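Local atomic coordinates of uncharacterized protein (Equus caballus, PDB entry 5WF2), a protein that probably takes part in vesicle trafficking at the trans-Golgi network as an accessory subunit of the AP-4 adaptor complex, this chain being the VHS/ENTH-like domain of tepsin. Residues Met19-Cys24 with Leu63-Cys68; Leu57-Val62 with Thr91-Gln96; Ala86-Thr91 with Glu97-Leu102. One frame throughout, in Å; residues are numbered along the deposited sequence. Where two conformers were deposited one is given.

How the contacts relate
From the N terminus, the chain runs through the loop 19-24 into helix 25-35, then helix 44-56, and returns along helix 59-68, where contact 1 closes the first long loop by setting 63-68 against 19-24. Contact 2 opens at 57-62, within that loop, and closes after it at 91-96, so contacts 1 and 2 cross; both use helix 59-68. Contact 3, between 86-91 and 97-102, closes the short connection from helix 75-89 to helix 96-111. It crosses contact 2, shares Thr91 with it and lies about 7 Å away, centre to centre. In series with contact 1, it still touches it where Leu63 packs on Ile99 and Leu102.

Contact 1. Residues Met19-Cys24 with Leu63-Cys68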
loop_
_atom_site.group_PDB
_atom_site.type_symbol
_atom_site.label_atom_id
_atom_site.label_comp_id
_atom_site.label_asym_id
_atom_site.label_seq_id
_atom_site.Cartn_x
_atom_site.Cartn_y
_atom_site.Cartn_z
ATOM N N MET A 19 -3.305 -12.267 14.450
ATOM C CA MET A 19 -4.523 -13.050 14.688
ATOM C C MET A 19 -5.788 -12.283 14.308
ATOM O O MET A 19 -6.779 -12.890 13.871
ATOM C CB MET A 19 -4.589 -13.470 16.158
ATOM C CG MET A 19 -5.603 -14.576 16.454
ATOM S SD MET A 19 -5.261 -15.433 18.016
ATOM C CE MET A 19 -6.510 -16.727 17.984
ATOM N N THR A 20 -5.783 -10.958 14.475
ATOM C CA THR A 20 -6.874 -10.116 14.002
ATOM C C THR A 20 -6.948 -10.040 12.478
ATOM O O THR A 20 -7.829 -9.355 11.956
ATOM C CB THR A 20 -6.726 -8.704 14.578
ATOM O OG1 THR A 20 -5.360 -8.265 14.423
ATOM C CG2 THR A 20 -7.147 -8.680 16.071
ATOM N N LEU A 21 -6.049 -10.708 11.760
ATOM C CA LEU A 21 -6.100 -10.770 10.309
ATOM C C LEU A 21 -6.171 -12.199 9.777
ATOM O O LEU A 21 -6.227 -12.388 8.553
ATOM C CB LEU A 21 -4.883 -10.042 9.718
ATOM C CG LEU A 21 -4.750 -8.580 10.186
ATOM C CD1 LEU A 21 -3.952 -8.446 11.497
ATOM C CD2 LEU A 21 -4.132 -7.721 9.089
ATOM N N SER A 22 -6.203 -13.211 10.654
ATOM C CA SER A 22 -6.137 -14.589 10.172
ATOM C C SER A 22 -7.351 -14.933 9.316
ATOM O O SER A 22 -7.231 -15.692 8.344
ATOM C CB SER A 22 -5.984 -15.561 11.353
ATOM O OG SER A 22 -7.041 -15.442 12.292
ATOM N N ASP A 23 -8.511 -14.351 9.627
ATOM C CA ASP A 23 -9.723 -14.471 8.817
ATOM C C ASP A 23 -9.695 -13.585 7.571
ATOM O O ASP A 23 -10.719 -13.466 6.882
ATOM C CB ASP A 23 -10.943 -14.104 9.658
ATOM C CG ASP A 23 -10.941 -12.634 10.047
ATOM O OD1 ASP A 23 -10.011 -12.230 10.785
ATOM O OD2 ASP A 23 -11.846 -11.889 9.598
ATOM N N CYS A 24 -8.556 -12.958 7.282
ATOM C CA CYS A 24 -8.394 -12.141 6.089
ATOM C C CYS A 24 -7.495 -12.865 5.081
ATOM O O CYS A 24 -6.546 -12.288 4.547
ATOM C CB CYS A 24 -7.840 -10.767 6.491
ATOM S SG CYS A 24 -9.008 -9.923 7.588
ATOM N N LEU A 63 -5.102 -2.865 3.362
ATOM C CA LEU A 63 -4.150 -1.820 3.699
ATOM C C LEU A 63 -3.293 -2.224 4.901
ATOM O O LEU A 63 -2.081 -1.989 4.911
ATOM C CB LEU A 63 -4.899 -0.505 3.952
ATOM C CG LEU A 63 -4.129 0.825 3.928
ATOM C CD1 LEU A 63 -3.434 0.989 2.604
ATOM C CD2 LEU A 63 -5.051 2.028 4.163
ATOM N N GLU A 64 -3.891 -2.810 5.933
ATOM C CA GLU A 64 -3.053 -3.242 7.035
ATOM C C GLU A 64 -2.043 -4.296 6.584
ATOM O O GLU A 64 -0.905 -4.313 7.074
ATOM C CB GLU A 64 -3.914 -3.733 8.199
ATOM C CG GLU A 64 -4.710 -2.633 8.902
ATOM C CD GLU A 64 -3.873 -1.748 9.806
ATOM O OE1 GLU A 64 -2.756 -2.156 10.193
ATOM O OE2 GLU A 64 -4.364 -0.650 10.137
ATOM N N LEU A 65 -2.405 -5.151 5.626
ATOM C CA LEU A 65 -1.465 -6.162 5.149
ATOM C C LEU A 65 -0.405 -5.554 4.246
ATOM O O LEU A 65 0.775 -5.954 4.292
ATOM C CB LEU A 65 -2.227 -7.289 4.445
ATOM C CG LEU A 65 -3.059 -8.116 5.440
ATOM C CD1 LEU A 65 -4.122 -8.938 4.772
ATOM C CD2 LEU A 65 -2.178 -8.974 6.194
ATOM N N LEU A 66 -0.769 -4.534 3.480
ATOM C CA LEU A 66 0.242 -3.813 2.722
ATOM C C LEU A 66 1.232 -3.162 3.654
ATOM O O LEU A 66 2.430 -3.187 3.404
ATOM C CB LEU A 66 -0.410 -2.758 1.824
ATOM C CG LEU A 66 -1.115 -3.294 0.575
ATOM C CD1 LEU A 66 -2.017 -2.202 0.012
ATOM C CD2 LEU A 66 -0.101 -3.775 -0.443
ATOM N N ILE A 67 0.747 -2.563 4.741
ATOM C CA ILE A 67 1.658 -1.940 5.693
ATOM C C ILE A 67 2.616 -2.976 6.257
ATOM O O ILE A 67 3.804 -2.706 6.417
ATOM C CB ILE A 67 0.874 -1.213 6.803
ATOM C CG1 ILE A 67 0.111 -0.031 6.187
ATOM C CG2 ILE A 67 1.850 -0.726 7.903
ATOM C CD1 ILE A 67 -0.894 0.651 7.092
ATOM N N CYS A 68 2.123 -4.177 6.557
ATOM C CA CYS A 68 3.012 -5.254 6.992
ATOM C C CYS A 68 4.127 -5.496 5.991
ATOM O O CYS A 68 5.287 -5.664 6.381
ATOM C CB CYS A 68 2.206 -6.533 7.237
ATOM S SG CYS A 68 1.170 -6.400 8.673
#
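Leu21 and Leu65 reach toward each other tip to tip, their CD2 methyls meeting at 3.7 Å. In Leu21, chi1 of -56° sets CG beside the backbone N, and chi2 of 88° then turns CD2 to the helix, the one methyl that reaches it; CD2 also rests near CG of Leu65 and comes within 4.1 Å of Glu64 CB. The aliphatic base of Glu64 thus lines the edge of the patch, while the bend in its chain at chi2 (-75°) turns the carboxylate off the leucine. The other branch of Leu65, CD1, lies 4.1 Å from Cys24 O and more loosely beside Cys24 CB, so the forked end of this leucine serves two neighbours at once.

The loop is shaped by a type I turn from Leu21 to Cys24, closed by Cys24 N to Leu21 O at 2.7 Å. Ser22, within the turn, ties it back to the preceding residues by donating from OG to Met19 O. Cys24 is the N-cap of helix 25-35. This is plain apolar packing of the lead-in to the first helix on helix 59-68, in an all-helical VHS/ENTH-like domain. Leu65 also packs on Glu27 and Val31 of helix 25-35, and Glu64 touches Leu102 of helix 96-111, so helix 59-68 lies in contact with both.

Contact 2. Residues Leu57-Val62 with Thr91-Gln96; sequences LNCEAV and TDLLPQ
Cys59 lays its thiol against the flank of Leu93, with SG 3.4 Å from CD1 and 3.5 Å from CB of that leucine. The sulfur therefore meets the base and one branch of Leu93 together, a close fit suited to a small, polarisable, largely apolar group. With chi1 of Leu93 at -70° and its chi2 extended, CD1 comes to the same sulfur as CB. CB of Cys59 lies 4.0 Å from Leu94 CG, so one short side chain meets two consecutive leucines. Leu94 also sends CD1 to within 4.3 Å of Glu60 N, at the first turn of the helix.

The arrangement joins the start of helix 59-68 to the loop between helices 75-89 and 96-111, in the all-helical VHS/ENTH-like domain. Each side is fixed by a local motif. Asn58 is the N-cap: its OD1 accepts from Ala61 N at 3.0 Å, in the carbonyl plane and on a lone pair, which satisfies an N-H that the helix itself cannot serve. Asparagine suits the place because its short amide folds back over the helix start. In the loop, Thr91 forms an ST turn, its OG1 accepting from Leu93 N at 3.0 Å with a nearly straight N-H...O angle of 168°; that bond orients the backbone from which Leu93 springs. Around this pair, Cys59 and Leu93 both touch Cys54 of helix 44-56 and Leu88 of helix 75-89, while Glu27 OE2 accepts from Asn58 N.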
loop_
_atom_site.group_PDB
_atom_site.type_symbol
_atom_site.label_atom_id
_atom_site.label_comp_id
_atom_site.label_asym_id
_atom_site.label_seq_id
_atom_site.Cartn_x
_atom_site.Cartn_y
_atom_site.Cartn_z
ATOM N N LEU A 57 -13.293 -7.120 -1.405
ATOM C CA LEU A 57 -12.789 -7.612 -0.143
ATOM C C LEU A 57 -12.832 -6.470 0.879
ATOM O O LEU A 57 -13.445 -5.416 0.644
ATOM C CB LEU A 57 -11.380 -8.175 -0.352
ATOM C CG LEU A 57 -11.220 -9.273 -1.423
ATOM C CD1 LEU A 57 -9.775 -9.464 -1.751
ATOM C CD2 LEU A 57 -11.829 -10.559 -0.904
ATOM N N ASN A 58 -12.184 -6.679 2.021
ATOM C CA ASN A 58 -12.139 -5.667 3.072
ATOM C C ASN A 58 -10.923 -4.782 2.817
ATOM O O ASN A 58 -9.788 -5.224 3.012
ATOM C CB ASN A 58 -12.073 -6.341 4.441
ATOM C CG ASN A 58 -12.253 -5.355 5.585
ATOM O OD1 ASN A 58 -11.361 -4.595 5.875
ATOM N ND2 ASN A 58 -13.409 -5.382 6.236
ATOM N N CYS A 59 -11.174 -3.565 2.349
ATOM C CA CYS A 59 -10.117 -2.619 2.016
ATOM C C CYS A 59 -9.175 -2.318 3.176
ATOM O O CYS A 59 -7.958 -2.286 2.996
ATOM C CB CYS A 59 -10.729 -1.311 1.508
ATOM S SG CYS A 59 -11.109 -1.307 -0.259
ATOM N N GLU A 60 -9.730 -2.097 4.362
ATOM C CA GLU A 60 -8.900 -1.771 5.509
ATOM C C GLU A 60 -7.936 -2.906 5.822
ATOM O O GLU A 60 -6.750 -2.678 6.087
ATOM C CB GLU A 60 -9.775 -1.431 6.723
ATOM C CG GLU A 60 -8.943 -1.191 7.921
ATOM C CD GLU A 60 -9.700 -0.626 9.102
ATOM O OE1 GLU A 60 -10.929 -0.378 8.980
ATOM O OE2 GLU A 60 -9.027 -0.464 10.146
ATOM N N ALA A 61 -8.407 -4.150 5.761
ATOM C CA ALA A 61 -7.520 -5.267 6.028
ATOM C C ALA A 61 -6.433 -5.375 4.965
ATOM O O ALA A 61 -5.283 -5.667 5.281
ATOM C CB ALA A 61 -8.329 -6.568 6.105
ATOM N N VAL A 62 -6.781 -5.147 3.702
ATOM C CA VAL A 62 -5.767 -5.089 2.633
ATOM C C VAL A 62 -4.682 -4.062 2.958
ATOM O O VAL A 62 -3.474 -4.320 2.809
ATOM C CB VAL A 62 -6.433 -4.764 1.286
ATOM C CG1 VAL A 62 -5.350 -4.477 0.236
ATOM C CG2 VAL A 62 -7.323 -5.909 0.812
ATOM N N THR A 91 -8.520 5.902 -5.288
ATOM C CA THR A 91 -9.904 5.493 -5.455
ATOM C C THR A 91 -10.757 6.121 -4.375
ATOM O O THR A 91 -10.264 6.821 -3.516
ATOM C CB THR A 91 -10.067 3.983 -5.358
ATOM O OG1 THR A 91 -10.072 3.607 -3.979
ATOM C CG2 THR A 91 -8.946 3.259 -6.033
ATOM N N ASP A 92 -12.053 5.797 -4.380
ATOM C CA ASP A 92 -12.975 6.218 -3.329
ATOM C C ASP A 92 -13.384 5.055 -2.425
ATOM O O ASP A 92 -14.429 5.113 -1.771
ATOM C CB ASP A 92 -14.226 6.862 -3.939
ATOM C CG ASP A 92 -15.088 5.862 -4.667
ATOM O OD1 ASP A 92 -14.558 5.072 -5.492
ATOM O OD2 ASP A 92 -16.312 5.843 -4.394
ATOM N N LEU A 93 -12.586 3.989 -2.371
ATOM C CA LEU A 93 -12.997 2.828 -1.593
ATOM C C LEU A 93 -12.959 3.119 -0.106
ATOM O O LEU A 93 -13.795 2.618 0.651
ATOM C CB LEU A 93 -12.105 1.647 -1.910
ATOM C CG LEU A 93 -12.261 1.028 -3.296
ATOM C CD1 LEU A 93 -11.318 -0.125 -3.459
ATOM C CD2 LEU A 93 -13.700 0.541 -3.541
ATOM N N LEU A 94 -11.973 3.879 0.340
ATOM C CA LEU A 94 -11.975 4.414 1.686
ATOM C C LEU A 94 -11.854 5.921 1.618
ATOM O O LEU A 94 -11.232 6.449 0.698
ATOM C CB LEU A 94 -10.821 3.855 2.516
ATOM C CG LEU A 94 -10.971 2.427 3.028
ATOM C CD1 LEU A 94 -9.710 2.132 3.840
ATOM C CD2 LEU A 94 -12.216 2.244 3.874
ATOM N N PRO A 95 -12.441 6.644 2.561
ATOM C CA PRO A 95 -12.184 8.086 2.616
ATOM C C PRO A 95 -10.685 8.300 2.627
ATOM O O PRO A 95 -9.946 7.498 3.209
ATOM C CB PRO A 95 -12.841 8.523 3.925
ATOM C CG PRO A 95 -13.831 7.441 4.249
ATOM C CD PRO A 95 -13.283 6.171 3.674
ATOM N N GLN A 96 -10.206 9.347 1.945
ATOM C CA GLN A 96 -8.752 9.476 1.895
ATOM C C GLN A 96 -8.203 9.926 3.244
ATOM O O GLN A 96 -7.045 9.633 3.554
ATOM C CB GLN A 96 -8.266 10.432 0.788
ATOM C CG GLN A 96 -7.013 9.873 0.047
ATOM C CD GLN A 96 -6.279 10.891 -0.804
ATOM O OE1 GLN A 96 -5.855 11.930 -0.310
ATOM N NE2 GLN A 96 -6.126 10.596 -2.090
#

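Contact 3. Residues Ala86-Thr91 with Glu97-Leu102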
loop_
_atom_site.group_PDB
_atom_site.type_symbol
_atom_site.label_atom_id
_atom_site.label_comp_id
_atom_site.label_asym_id
_atom_site.label_seq_id
_atom_site.Cartn_x
_atom_site.Cartn_y
_atom_site.Cartn_z
ATOM N N ALA A 86 -0.714 3.750 -3.052
ATOM C CA ALA A 86 -1.043 4.911 -3.878
ATOM C C ALA A 86 -2.273 4.652 -4.730
ATOM O O ALA A 86 -3.160 5.506 -4.823
ATOM C CB ALA A 86 0.154 5.291 -4.746
ATOM N N SER A 87 -2.342 3.480 -5.379
ATOM C CA SER A 87 -3.497 3.152 -6.216
ATOM C C SER A 87 -4.774 3.171 -5.415
ATOM O O SER A 87 -5.763 3.780 -5.835
ATOM C CB SER A 87 -3.303 1.797 -6.899
ATOM O OG SER A 87 -2.277 1.889 -7.891
ATOM N N LEU A 88 -4.801 2.476 -4.273
ATOM C CA LEU A 88 -5.984 2.498 -3.431
ATOM C C LEU A 88 -6.301 3.911 -2.952
ATOM O O LEU A 88 -7.469 4.292 -2.875
ATOM C CB LEU A 88 -5.777 1.559 -2.248
ATOM C CG LEU A 88 -6.919 1.290 -1.303
ATOM C CD1 LEU A 88 -8.159 0.823 -2.048
ATOM C CD2 LEU A 88 -6.425 0.196 -0.381
ATOM N N GLY A 89 -5.282 4.716 -2.670
ATOM C CA GLY A 89 -5.537 6.082 -2.240
ATOM C C GLY A 89 -6.201 6.928 -3.307
ATOM O O GLY A 89 -6.924 7.877 -3.001
ATOM N N CYS A 90 -5.940 6.637 -4.569
ATOM C CA CYS A 90 -6.564 7.381 -5.656
ATOM C C CYS A 90 -7.952 6.843 -6.047
ATOM O O CYS A 90 -8.550 7.342 -6.999
ATOM C CB CYS A 90 -5.588 7.429 -6.848
ATOM S SG CYS A 90 -4.062 8.331 -6.406
ATOM N N THR A 91 -8.520 5.902 -5.288
ATOM C CA THR A 91 -9.904 5.493 -5.455
ATOM C C THR A 91 -10.757 6.121 -4.375
ATOM O O THR A 91 -10.264 6.821 -3.516
ATOM C CB THR A 91 -10.067 3.983 -5.358
ATOM O OG1 THR A 91 -10.072 3.607 -3.979
ATOM C CG2 THR A 91 -8.946 3.259 -6.033
ATOM N N GLU A 97 -9.004 10.593 4.062
ATOM C CA GLU A 97 -8.530 10.886 5.410
ATOM C C GLU A 97 -8.338 9.599 6.204
ATOM O O GLU A 97 -7.451 9.517 7.075
ATOM C CB GLU A 97 -9.500 11.812 6.108
ATOM C CG GLU A 97 -8.872 12.438 7.287
ATOM C CD GLU A 97 -9.818 13.328 8.024
ATOM O OE1 GLU A 97 -10.900 13.602 7.459
ATOM O OE2 GLU A 97 -9.482 13.727 9.166
ATOM N N HIS A 98 -9.153 8.588 5.918
ATOM C CA HIS A 98 -9.021 7.307 6.597
ATOM C C HIS A 98 -7.792 6.552 6.117
ATOM O O HIS A 98 -7.087 5.927 6.921
ATOM C CB HIS A 98 -10.286 6.479 6.378
ATOM C CG HIS A 98 -10.509 5.405 7.396
ATOM N ND1 HIS A 98 -11.700 4.713 7.486
ATOM C CD2 HIS A 98 -9.707 4.901 8.360
ATOM C CE1 HIS A 98 -11.619 3.823 8.463
ATOM N NE2 HIS A 98 -10.412 3.906 9.000
ATOM N N ILE A 99 -7.499 6.602 4.818
ATOM C CA ILE A 99 -6.252 6.005 4.342
ATOM C C ILE A 99 -5.060 6.693 4.996
ATOM O O ILE A 99 -4.122 6.016 5.437
ATOM C CB ILE A 99 -6.174 6.032 2.807
ATOM C CG1 ILE A 99 -7.276 5.116 2.247
ATOM C CG2 ILE A 99 -4.880 5.399 2.339
ATOM C CD1 ILE A 99 -7.345 5.082 0.751
ATOM N N LEU A 100 -5.128 8.010 5.159
ATOM C CA LEU A 100 -4.036 8.729 5.807
ATOM C C LEU A 100 -3.899 8.316 7.262
ATOM O O LEU A 100 -2.790 8.056 7.741
ATOM C CB LEU A 100 -4.240 10.213 5.698
ATOM C CG LEU A 100 -3.236 11.145 6.405
ATOM C CD1 LEU A 100 -1.810 10.884 5.971
ATOM C CD2 LEU A 100 -3.648 12.543 6.121
ATOM N N LEU A 101 -5.009 8.291 7.991
ATOM C CA LEU A 101 -4.966 7.826 9.379
ATOM C C LEU A 101 -4.262 6.491 9.496
ATOM O O LEU A 101 -3.432 6.294 10.388
ATOM C CB LEU A 101 -6.392 7.748 9.916
ATOM C CG LEU A 101 -6.601 7.317 11.359
ATOM C CD1 LEU A 101 -7.931 7.857 11.773
ATOM C CD2 LEU A 101 -6.571 5.801 11.532
ATOM N N LEU A 102 -4.583 5.537 8.607
ATOM C CA LEU A 102 -3.984 4.218 8.712
ATOM C C LEU A 102 -2.525 4.183 8.255
ATOM O O LEU A 102 -1.745 3.401 8.796
ATOM C CB LEU A 102 -4.782 3.211 7.906
ATOM C CG LEU A 102 -6.243 3.065 8.390
ATOM C CD1 LEU A 102 -7.090 2.337 7.351
ATOM C CD2 LEU A 102 -6.260 2.350 9.739
#
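Ile99 presses the end methyl of its longer branch, CD1, onto the last turn of helix 75-89, where it lies 3.6 Å from Gly89 CA and 3.7 Å from Leu88 O. The side chain of Leu88 adds a looser contact, its CG 4.3 Å from the same methyl. Having no side chain, Gly89 lets the methyl settle directly against the backbone; the CA atoms of Gly89 and Ile99 are 6.6 Å apart. With chi1 at -66° and chi2 at 178°, Ile99 extends CG1 and CD1 toward that helix end, leaving CG2 to pack on Leu63.

Behind this first shell, Thr91 holds the helix end in shape. Leu88 O receives two bonds from it, one from Thr91 N at 3.1 Å and one from Thr91 OG1 at 2.9 Å, the hydroxyl approaching a lone pair within the plane of the carbonyl. Threonine thus adds a hydroxyl donor to the backbone N-H, and the two satisfy the carbonyl of this buried residue. Cys90, the first residue to leave helical geometry, leads from Gly89 to Thr91. Gly89 O accepts a hydrogen bond from Gln96 NE2.

Two consecutive helices of the all-helical VHS/ENTH-like domain, 75-89 and 96-111, thus pack across their short connection. Ile99 also touches Phe129 of helix 117-132, Leu63 of helix 59-68 and Leu94 of the connecting loop, so helix 96-111 packs here against helices 75-89, 59-68 and 117-132.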